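PDB 2R9G: AAA ATPase, central region from Enterococcus faecium, which is the C-terminal part of an AAA ATPase of the MgsA family, whose full-length form probably binds and hydrolyses ATP and probably works as a tetramer. Local coordinates for residues D117-L130 with V158-A170. Sequence-based numbering, arbitrary orientation.
Sequences DIREGKAGDVPDHL and VNQQYLPDKLKNA
With chi1 at 64°, the ring of His-129 is swung between its own backbone N and carbonyl carbon, and this brings NE2 over to the carbonyl of Gln-161. Tyr-162 and Leu-130, each with CG anti to its carbonyl carbon, meet just beyond. The setting is the strand-free C-terminal region of the MgsA family, where helix 106-119 ends in a Schellman motif, with Gly-121 at positive phi, and the chain runs on as a loop beside the loop 158-170. The example illustrates how two irregular segments can be joined by one directed polar bond near one end and by apolar packing along the rest.

The bond runs from His-129 NE2 to Gln-161 O over 2.8 Å, with an N-H...O angle of 155°; the acceptor sits at the edge of the imidazole, near its plane, and the donor lies in the carbonyl plane. Gln-160 OE1 comes obliquely to His-129 CD2 at 3.5 Å, its amide almost parallel to the ring, while Gln-160 NE2 is bonded to the carbonyl of Gln-148. Gln-161, bent at chi2, sends NE2 to Asp-165 OD1 in a nearly straight bond. Alongside, Leu-130 divides its branches: CD1 rests on the backbone of Tyr-162, and CD2 lies 3.7 Å from Tyr-162 CD1.

Nearer the helix, Pro-127 CG packs against Pro-164 CA, and Gly-124 passes close to Pro-164 and Lys-166, its CA 3.9 Å from Pro-164 CB. Tyr-36 of a second subunit packs on both prolines and hydrogen-bonds to Tyr-162 O, so the paired loops also form part of a subunit interface. Asp-117 OD2, hydrogen-bonded to Tyr-172 OH, borders the apolar end of Leu-167, whose CD2 methyl lies 3.4 Å from Lys-122 O.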
ATOM      1  N   ASP C 117      32.163  -6.036  -4.718  1.00 46.93           N
ATOM      2  CA  ASP C 117      33.023  -6.922  -3.928  1.00 47.41           C
ATOM      3  C   ASP C 117      32.947  -8.388  -4.351  1.00 48.76           C
ATOM      4  O   ASP C 117      33.943  -9.096  -4.283  1.00 52.69           O
ATOM      5  CB  ASP C 117      32.699  -6.805  -2.437  1.00 45.28           C
ATOM      6  CG  ASP C 117      33.326  -5.584  -1.790  1.00 49.20           C
ATOM      7  OD1 ASP C 117      33.894  -4.735  -2.514  1.00 52.08           O
ATOM      8  OD2 ASP C 117      33.247  -5.472  -0.546  1.00 43.07           O
ATOM      9  N   ILE C 118      31.773  -8.839  -4.784  1.00 47.97           N
ATOM     10  CA  ILE C 118      31.589 -10.227  -5.232  1.00 48.58           C
ATOM     11  C   ILE C 118      32.248 -10.498  -6.581  1.00 52.98           C
ATOM     12  O   ILE C 118      32.947 -11.504  -6.744  1.00 53.25           O
ATOM     13  CB  ILE C 118      30.101 -10.611  -5.271  1.00 45.20           C
ATOM     14  CG1 ILE C 118      29.612 -10.816  -3.847  1.00 44.59           C
ATOM     15  CG2 ILE C 118      29.848 -11.884  -6.102  1.00 40.15           C
ATOM     16  CD1 ILE C 118      28.178 -10.677  -3.728  1.00 34.37           C
ATOM     17  N   ARG C 119      32.038  -9.584  -7.527  1.00 56.39           N
ATOM     18  CA  ARG C 119      32.543  -9.731  -8.887  1.00 59.71           C
ATOM     19  C   ARG C 119      34.068  -9.651  -8.936  1.00 62.11           C
ATOM     20  O   ARG C 119      34.701 -10.265  -9.800  1.00 62.71           O
ATOM     21  CB  ARG C 119      31.901  -8.689  -9.798  1.00 60.29           C
ATOM     22  CG  ARG C 119      30.448  -9.005 -10.115  1.00 63.18           C
ATOM     23  CD  ARG C 119      29.699  -7.774 -10.566  1.00 64.68           C
ATOM     24  NE  ARG C 119      28.295  -8.059 -10.847  1.00 64.65           N
ATOM     25  CZ  ARG C 119      27.353  -7.132 -11.001  1.00 62.70           C
ATOM     26  NH1 ARG C 119      27.652  -5.843 -10.894  1.00 54.68           N
ATOM     27  NH2 ARG C 119      26.103  -7.496 -11.258  1.00 62.37           N
ATOM     28  N   GLU C 120      34.641  -8.918  -7.980  1.00 61.38           N
ATOM     29  CA  GLU C 120      36.086  -8.834  -7.795  1.00 62.44           C
ATOM     30  C   GLU C 120      36.643  -9.961  -6.915  1.00 62.07           C
ATOM     31  O   GLU C 120      37.837  -9.982  -6.604  1.00 58.89           O
ATOM     32  CB  GLU C 120      36.455  -7.473  -7.205  1.00 61.89           C
ATOM     33  CG  GLU C 120      36.270  -6.316  -8.169  1.00 68.33           C
ATOM     34  CD  GLU C 120      36.122  -4.982  -7.460  1.00 75.05           C
ATOM     35  OE1 GLU C 120      36.796  -4.771  -6.427  1.00 73.57           O
ATOM     36  OE2 GLU C 120      35.329  -4.144  -7.940  1.00 76.68           O
ATOM     37  N   GLY C 121      35.774 -10.889  -6.520  1.00 64.05           N
ATOM     38  CA  GLY C 121      36.164 -12.070  -5.749  1.00 68.99           C
ATOM     39  C   GLY C 121      36.616 -11.801  -4.322  1.00 72.39           C
ATOM     40  O   GLY C 121      37.406 -12.565  -3.767  1.00 74.67           O
ATOM     41  N   LYS C 122      36.114 -10.719  -3.727  1.00 73.53           N
ATOM     42  CA  LYS C 122      36.428 -10.369  -2.336  1.00 73.98           C
ATOM     43  C   LYS C 122      35.425 -10.984  -1.356  1.00 73.82           C
ATOM     44  O   LYS C 122      35.485 -10.730  -0.152  1.00 74.74           O
ATOM     45  CB  LYS C 122      36.480  -8.847  -2.154  1.00 73.87           C
ATOM     46  CG  LYS C 122      37.559  -8.151  -2.967  1.00 76.92           C
ATOM     47  CD  LYS C 122      37.335  -6.647  -2.999  1.00 80.46           C
ATOM     48  CE  LYS C 122      38.469  -5.942  -3.724  1.00 83.37           C
ATOM     49  NZ  LYS C 122      38.229  -4.474  -3.829  1.00 84.71           N
ATOM     50  N   ALA C 123      34.508 -11.793  -1.884  1.00 74.37           N
ATOM     51  CA  ALA C 123      33.502 -12.472  -1.079  1.00 75.60           C
ATOM     52  C   ALA C 123      34.123 -13.610  -0.278  1.00 76.08           C
ATOM     53  O   ALA C 123      35.105 -14.218  -0.710  1.00 79.04           O
ATOM     54  CB  ALA C 123      32.380 -13.004  -1.969  1.00 77.12           C
ATOM     55  N   GLY C 124      33.551 -13.880   0.892  1.00 73.30           N
ATOM     56  CA  GLY C 124      33.942 -15.029   1.698  1.00 70.10           C
ATOM     57  C   GLY C 124      32.862 -16.091   1.664  1.00 67.30           C
ATOM     58  O   GLY C 124      31.957 -16.041   0.828  1.00 68.49           O
ATOM     59  N   ASP C 125      32.965 -17.057   2.571  1.00 63.17           N
ATOM     60  CA  ASP C 125      31.935 -18.080   2.737  1.00 58.58           C
ATOM     61  C   ASP C 125      30.927 -17.662   3.801  1.00 52.84           C
ATOM     62  O   ASP C 125      31.221 -16.804   4.635  1.00 50.11           O
ATOM     63  CB  ASP C 125      32.560 -19.428   3.107  1.00 59.97           C
ATOM     64  CG  ASP C 125      33.064 -20.191   1.896  1.00 65.17           C
ATOM     65  OD1 ASP C 125      32.577 -19.936   0.773  1.00 69.31           O
ATOM     66  OD2 ASP C 125      33.946 -21.056   2.070  1.00 69.98           O
ATOM     67  N   VAL C 126      29.739 -18.261   3.740  1.00 46.37           N
ATOM     68  CA  VAL C 126      28.709 -18.104   4.761  1.00 45.05           C
ATOM     69  C   VAL C 126      29.250 -18.688   6.073  1.00 44.01           C
ATOM     70  O   VAL C 126      29.588 -19.876   6.115  1.00 43.03           O
ATOM     71  CB  VAL C 126      27.391 -18.845   4.359  1.00 43.39           C
ATOM     72  CG1 VAL C 126      26.368 -18.798   5.481  1.00 40.98           C
ATOM     73  CG2 VAL C 126      26.797 -18.268   3.081  1.00 40.80           C
ATOM     74  N   PRO C 127      29.368 -17.851   7.129  1.00 45.09           N
ATOM     75  CA  PRO C 127      29.804 -18.320   8.447  1.00 46.29           C
ATOM     76  C   PRO C 127      28.934 -19.473   8.934  1.00 49.78           C
ATOM     77  O   PRO C 127      27.715 -19.451   8.741  1.00 53.74           O
ATOM     78  CB  PRO C 127      29.616 -17.089   9.334  1.00 42.95           C
ATOM     79  CG  PRO C 127      29.762 -15.943   8.408  1.00 44.00           C
ATOM     80  CD  PRO C 127      29.115 -16.397   7.138  1.00 43.08           C
ATOM     81  N   ASP C 128      29.567 -20.466   9.554  1.00 50.71           N
ATOM     82  CA  ASP C 128      28.933 -21.752   9.868  1.00 48.46           C
ATOM     83  C   ASP C 128      27.652 -21.657  10.694  1.00 44.24           C
ATOM     84  O   ASP C 128      26.740 -22.469  10.520  1.00 41.01           O
ATOM     85  CB  ASP C 128      29.946 -22.692  10.529  1.00 52.05           C
ATOM     86  CG  ASP C 128      31.040 -23.131   9.567  1.00 60.60           C
ATOM     87  OD1 ASP C 128      30.754 -23.950   8.668  1.00 64.86           O
ATOM     88  OD2 ASP C 128      32.184 -22.650   9.703  1.00 66.37           O
ATOM     89  N   HIS C 129      27.576 -20.652  11.563  1.00 41.28           N
ATOM     90  CA  HIS C 129      26.381 -20.428  12.380  1.00 43.74           C
ATOM     91  C   HIS C 129      25.212 -19.795  11.606  1.00 43.66           C
ATOM     92  O   HIS C 129      24.101 -19.712  12.131  1.00 44.53           O
ATOM     93  CB  HIS C 129      26.716 -19.601  13.622  1.00 40.38           C
ATOM     94  CG  HIS C 129      27.182 -18.213  13.318  1.00 43.04           C
ATOM     95  ND1 HIS C 129      28.477 -17.929  12.944  1.00 43.34           N
ATOM     96  CD2 HIS C 129      26.528 -17.028  13.343  1.00 41.92           C
ATOM     97  CE1 HIS C 129      28.602 -16.628  12.752  1.00 38.02           C
ATOM     98  NE2 HIS C 129      27.432 -16.059  12.985  1.00 36.78           N
ATOM     99  N   LEU C 130      25.461 -19.361  10.369  1.00 40.14           N
ATOM    100  CA  LEU C 130      24.412 -18.788   9.525  1.00 41.92           C
ATOM    101  C   LEU C 130      23.848 -19.778   8.515  1.00 43.21           C
ATOM    102  O   LEU C 130      22.872 -19.470   7.821  1.00 44.35           O
ATOM    103  CB  LEU C 130      24.907 -17.545   8.790  1.00 40.27           C
ATOM    104  CG  LEU C 130      25.342 -16.333   9.603  1.00 38.71           C
ATOM    105  CD1 LEU C 130      25.628 -15.222   8.644  1.00 39.96           C
ATOM    106  CD2 LEU C 130      24.298 -15.904  10.637  1.00 43.80           C
ATOM    107  N   VAL C 158      20.622  -8.861  18.672  1.00 39.65           N
ATOM    108  CA  VAL C 158      21.767  -9.492  19.314  1.00 37.97           C
ATOM    109  C   VAL C 158      23.063  -9.091  18.594  1.00 37.42           C
ATOM    110  O   VAL C 158      23.089  -8.987  17.364  1.00 32.77           O
ATOM    111  CB  VAL C 158      21.587 -11.047  19.434  1.00 37.25           C
ATOM    112  CG1 VAL C 158      21.297 -11.708  18.074  1.00 31.36           C
ATOM    113  CG2 VAL C 158      22.790 -11.703  20.124  1.00 39.94           C
ATOM    114  N   ASN C 159      24.118  -8.817  19.370  1.00 37.75           N
ATOM    115  CA  ASN C 159      25.464  -8.641  18.818  1.00 37.83           C
ATOM    116  C   ASN C 159      25.944  -9.976  18.260  1.00 36.09           C
ATOM    117  O   ASN C 159      26.279 -10.890  19.012  1.00 38.79           O
ATOM    118  CB  ASN C 159      26.426  -8.123  19.895  1.00 40.35           C
ATOM    119  CG  ASN C 159      27.763  -7.647  19.332  1.00 45.06           C
ATOM    120  OD1 ASN C 159      28.216  -8.083  18.271  1.00 51.25           O
ATOM    121  ND2 ASN C 159      28.408  -6.748  20.060  1.00 50.86           N
ATOM    122  N   GLN C 160      25.962 -10.069  16.934  1.00 36.28           N
ATOM    123  CA  GLN C 160      26.291 -11.302  16.228  1.00 35.37           C
ATOM    124  C   GLN C 160      26.942 -10.953  14.890  1.00 36.27           C
ATOM    125  O   GLN C 160      26.598  -9.942  14.272  1.00 37.37           O
ATOM    126  CB  GLN C 160      25.018 -12.134  16.010  1.00 33.85           C
ATOM    127  CG  GLN C 160      25.237 -13.534  15.440  1.00 32.46           C
ATOM    128  CD  GLN C 160      24.018 -14.424  15.552  1.00 36.42           C
ATOM    129  OE1 GLN C 160      24.120 -15.653  15.467  1.00 39.04           O
ATOM    130  NE2 GLN C 160      22.855 -13.815  15.753  1.00 35.44           N
ATOM    131  N   GLN C 161      27.888 -11.784  14.459  1.00 36.20           N
ATOM    132  CA  GLN C 161      28.542 -11.620  13.162  1.00 37.46           C
ATOM    133  C   GLN C 161      27.679 -12.220  12.057  1.00 34.20           C
ATOM    134  O   GLN C 161      27.325 -13.398  12.109  1.00 31.41           O
ATOM    135  CB  GLN C 161      29.927 -12.279  13.167  1.00 39.95           C
ATOM    136  CG  GLN C 161      30.795 -11.944  11.950  1.00 47.56           C
ATOM    137  CD  GLN C 161      31.706 -13.096  11.531  1.00 59.63           C
ATOM    138  OE1 GLN C 161      31.574 -14.221  12.015  1.00 66.48           O
ATOM    139  NE2 GLN C 161      32.632 -12.817  10.619  1.00 63.07           N
ATOM    140  N   TYR C 162      27.344 -11.402  11.063  1.00 33.07           N
ATOM    141  CA  TYR C 162      26.584 -11.862   9.896  1.00 31.22           C
ATOM    142  C   TYR C 162      27.402 -11.769   8.602  1.00 31.89           C
ATOM    143  O   TYR C 162      27.229 -12.577   7.689  1.00 31.54           O
ATOM    144  CB  TYR C 162      25.264 -11.093   9.748  1.00 27.40           C
ATOM    145  CG  TYR C 162      24.317 -11.217  10.916  1.00 30.05           C
ATOM    146  CD1 TYR C 162      23.523 -12.351  11.076  1.00 29.29           C
ATOM    147  CD2 TYR C 162      24.212 -10.196  11.862  1.00 25.75           C
ATOM    148  CE1 TYR C 162      22.660 -12.470  12.146  1.00 25.91           C
ATOM    149  CE2 TYR C 162      23.343 -10.302  12.941  1.00 24.21           C
ATOM    150  CZ  TYR C 162      22.575 -11.443  13.077  1.00 26.25           C
ATOM    151  OH  TYR C 162      21.713 -11.559  14.140  1.00 21.05           O
ATOM    152  N   LEU C 163      28.278 -10.772   8.525  1.00 31.70           N
ATOM    153  CA  LEU C 163      29.205 -10.650   7.405  1.00 36.24           C
ATOM    154  C   LEU C 163      30.239 -11.778   7.438  1.00 38.77           C
ATOM    155  O   LEU C 163      30.732 -12.129   8.518  1.00 41.07           O
ATOM    156  CB  LEU C 163      29.915  -9.294   7.446  1.00 34.33           C
ATOM    157  CG  LEU C 163      29.189  -8.063   6.902  1.00 31.08           C
ATOM    158  CD1 LEU C 163      29.826  -6.806   7.493  1.00 25.80           C
ATOM    159  CD2 LEU C 163      29.219  -8.034   5.371  1.00 18.61           C
ATOM    160  N   PRO C 164      30.564 -12.351   6.259  1.00 40.05           N
ATOM    161  CA  PRO C 164      31.655 -13.330   6.120  1.00 43.02           C
ATOM    162  C   PRO C 164      32.988 -12.770   6.615  1.00 42.24           C
ATOM    163  O   PRO C 164      33.180 -11.554   6.615  1.00 41.71           O
ATOM    164  CB  PRO C 164      31.729 -13.558   4.610  1.00 42.80           C
ATOM    165  CG  PRO C 164      30.371 -13.231   4.121  1.00 40.82           C
ATOM    166  CD  PRO C 164      29.897 -12.097   4.969  1.00 37.19           C
ATOM    167  N   ASP C 165      33.888 -13.660   7.028  1.00 49.16           N
ATOM    168  CA  ASP C 165      35.172 -13.273   7.635  1.00 54.06           C
ATOM    169  C   ASP C 165      35.995 -12.317   6.773  1.00 52.89           C
ATOM    170  O   ASP C 165      36.548 -11.349   7.286  1.00 53.23           O
ATOM    171  CB  ASP C 165      35.999 -14.514   8.005  1.00 58.53           C
ATOM    172  CG  ASP C 165      35.466 -15.242   9.245  1.00 65.93           C
ATOM    173  OD1 ASP C 165      34.331 -14.962   9.695  1.00 67.26           O
ATOM    174  OD2 ASP C 165      36.199 -16.108   9.771  1.00 73.70           O
ATOM    175  N   LYS C 166      36.036 -12.572   5.465  1.00 53.85           N
ATOM    176  CA  LYS C 166      36.735 -11.704   4.508  1.00 58.19           C
ATOM    177  C   LYS C 166      36.148 -10.291   4.390  1.00 56.40           C
ATOM    178  O   LYS C 166      36.852  -9.356   3.996  1.00 56.12           O
ATOM    179  CB  LYS C 166      36.781 -12.356   3.118  1.00 59.42           C
ATOM    180  CG  LYS C 166      37.850 -13.431   2.953  1.00 62.74           C
ATOM    181  CD  LYS C 166      38.025 -13.804   1.485  1.00 65.06           C
ATOM    182  CE  LYS C 166      39.010 -14.956   1.309  1.00 71.63           C
ATOM    183  NZ  LYS C 166      39.120 -15.385  -0.116  1.00 71.09           N
ATOM    184  N   LEU C 167      34.872 -10.141   4.739  1.00 55.23           N
ATOM    185  CA  LEU C 167      34.162  -8.872   4.573  1.00 52.93           C
ATOM    186  C   LEU C 167      33.687  -8.257   5.884  1.00 54.28           C
ATOM    187  O   LEU C 167      32.737  -7.477   5.882  1.00 57.91           O
ATOM    188  CB  LEU C 167      32.958  -9.055   3.639  1.00 48.15           C
ATOM    189  CG  LEU C 167      33.234  -9.451   2.189  1.00 45.30           C
ATOM    190  CD1 LEU C 167      32.009 -10.093   1.576  1.00 39.94           C
ATOM    191  CD2 LEU C 167      33.689  -8.252   1.372  1.00 45.63           C
ATOM    192  N   LYS C 168      34.348  -8.584   6.995  1.00 54.82           N
ATOM    193  CA  LYS C 168      33.889  -8.152   8.329  1.00 56.62           C
ATOM    194  C   LYS C 168      33.980  -6.639   8.564  1.00 55.57           C
ATOM    195  O   LYS C 168      33.349  -6.111   9.481  1.00 54.53           O
ATOM    196  CB  LYS C 168      34.600  -8.934   9.453  1.00 58.31           C
ATOM    197  CG  LYS C 168      35.946  -8.365   9.955  1.00 66.49           C
ATOM    198  CD  LYS C 168      37.114  -8.701   9.027  1.00 73.77           C
ATOM    199  CE  LYS C 168      38.372  -9.101   9.797  1.00 76.67           C
ATOM    200  NZ  LYS C 168      39.053  -7.951  10.446  1.00 77.91           N
ATOM    201  N   ASN C 169      34.756  -5.958   7.724  1.00 58.02           N
ATOM    202  CA  ASN C 169      34.947  -4.511   7.820  1.00 60.49           C
ATOM    203  C   ASN C 169      34.207  -3.728   6.732  1.00 59.08           C
ATOM    204  O   ASN C 169      34.335  -2.501   6.658  1.00 60.81           O
ATOM    205  CB  ASN C 169      36.444  -4.170   7.773  1.00 63.49           C
ATOM    206  CG  ASN C 169      37.267  -4.979   8.770  1.00 66.97           C
ATOM    207  OD1 ASN C 169      36.936  -5.055   9.956  1.00 65.13           O
ATOM    208  ND2 ASN C 169      38.350  -5.580   8.287  1.00 67.43           N
ATOM    209  N   ALA C 170      33.443  -4.437   5.898  1.00 55.33           N
ATOM    210  CA  ALA C 170      32.720  -3.831   4.773  1.00 52.76           C
ATOM    211  C   ALA C 170      31.569  -2.946   5.236  1.00 52.14           C
ATOM    212  O   ALA C 170      30.782  -3.329   6.102  1.00 54.30           O
ATOM    213  CB  ALA C 170      32.209  -4.900   3.819  1.00 49.61           C
TER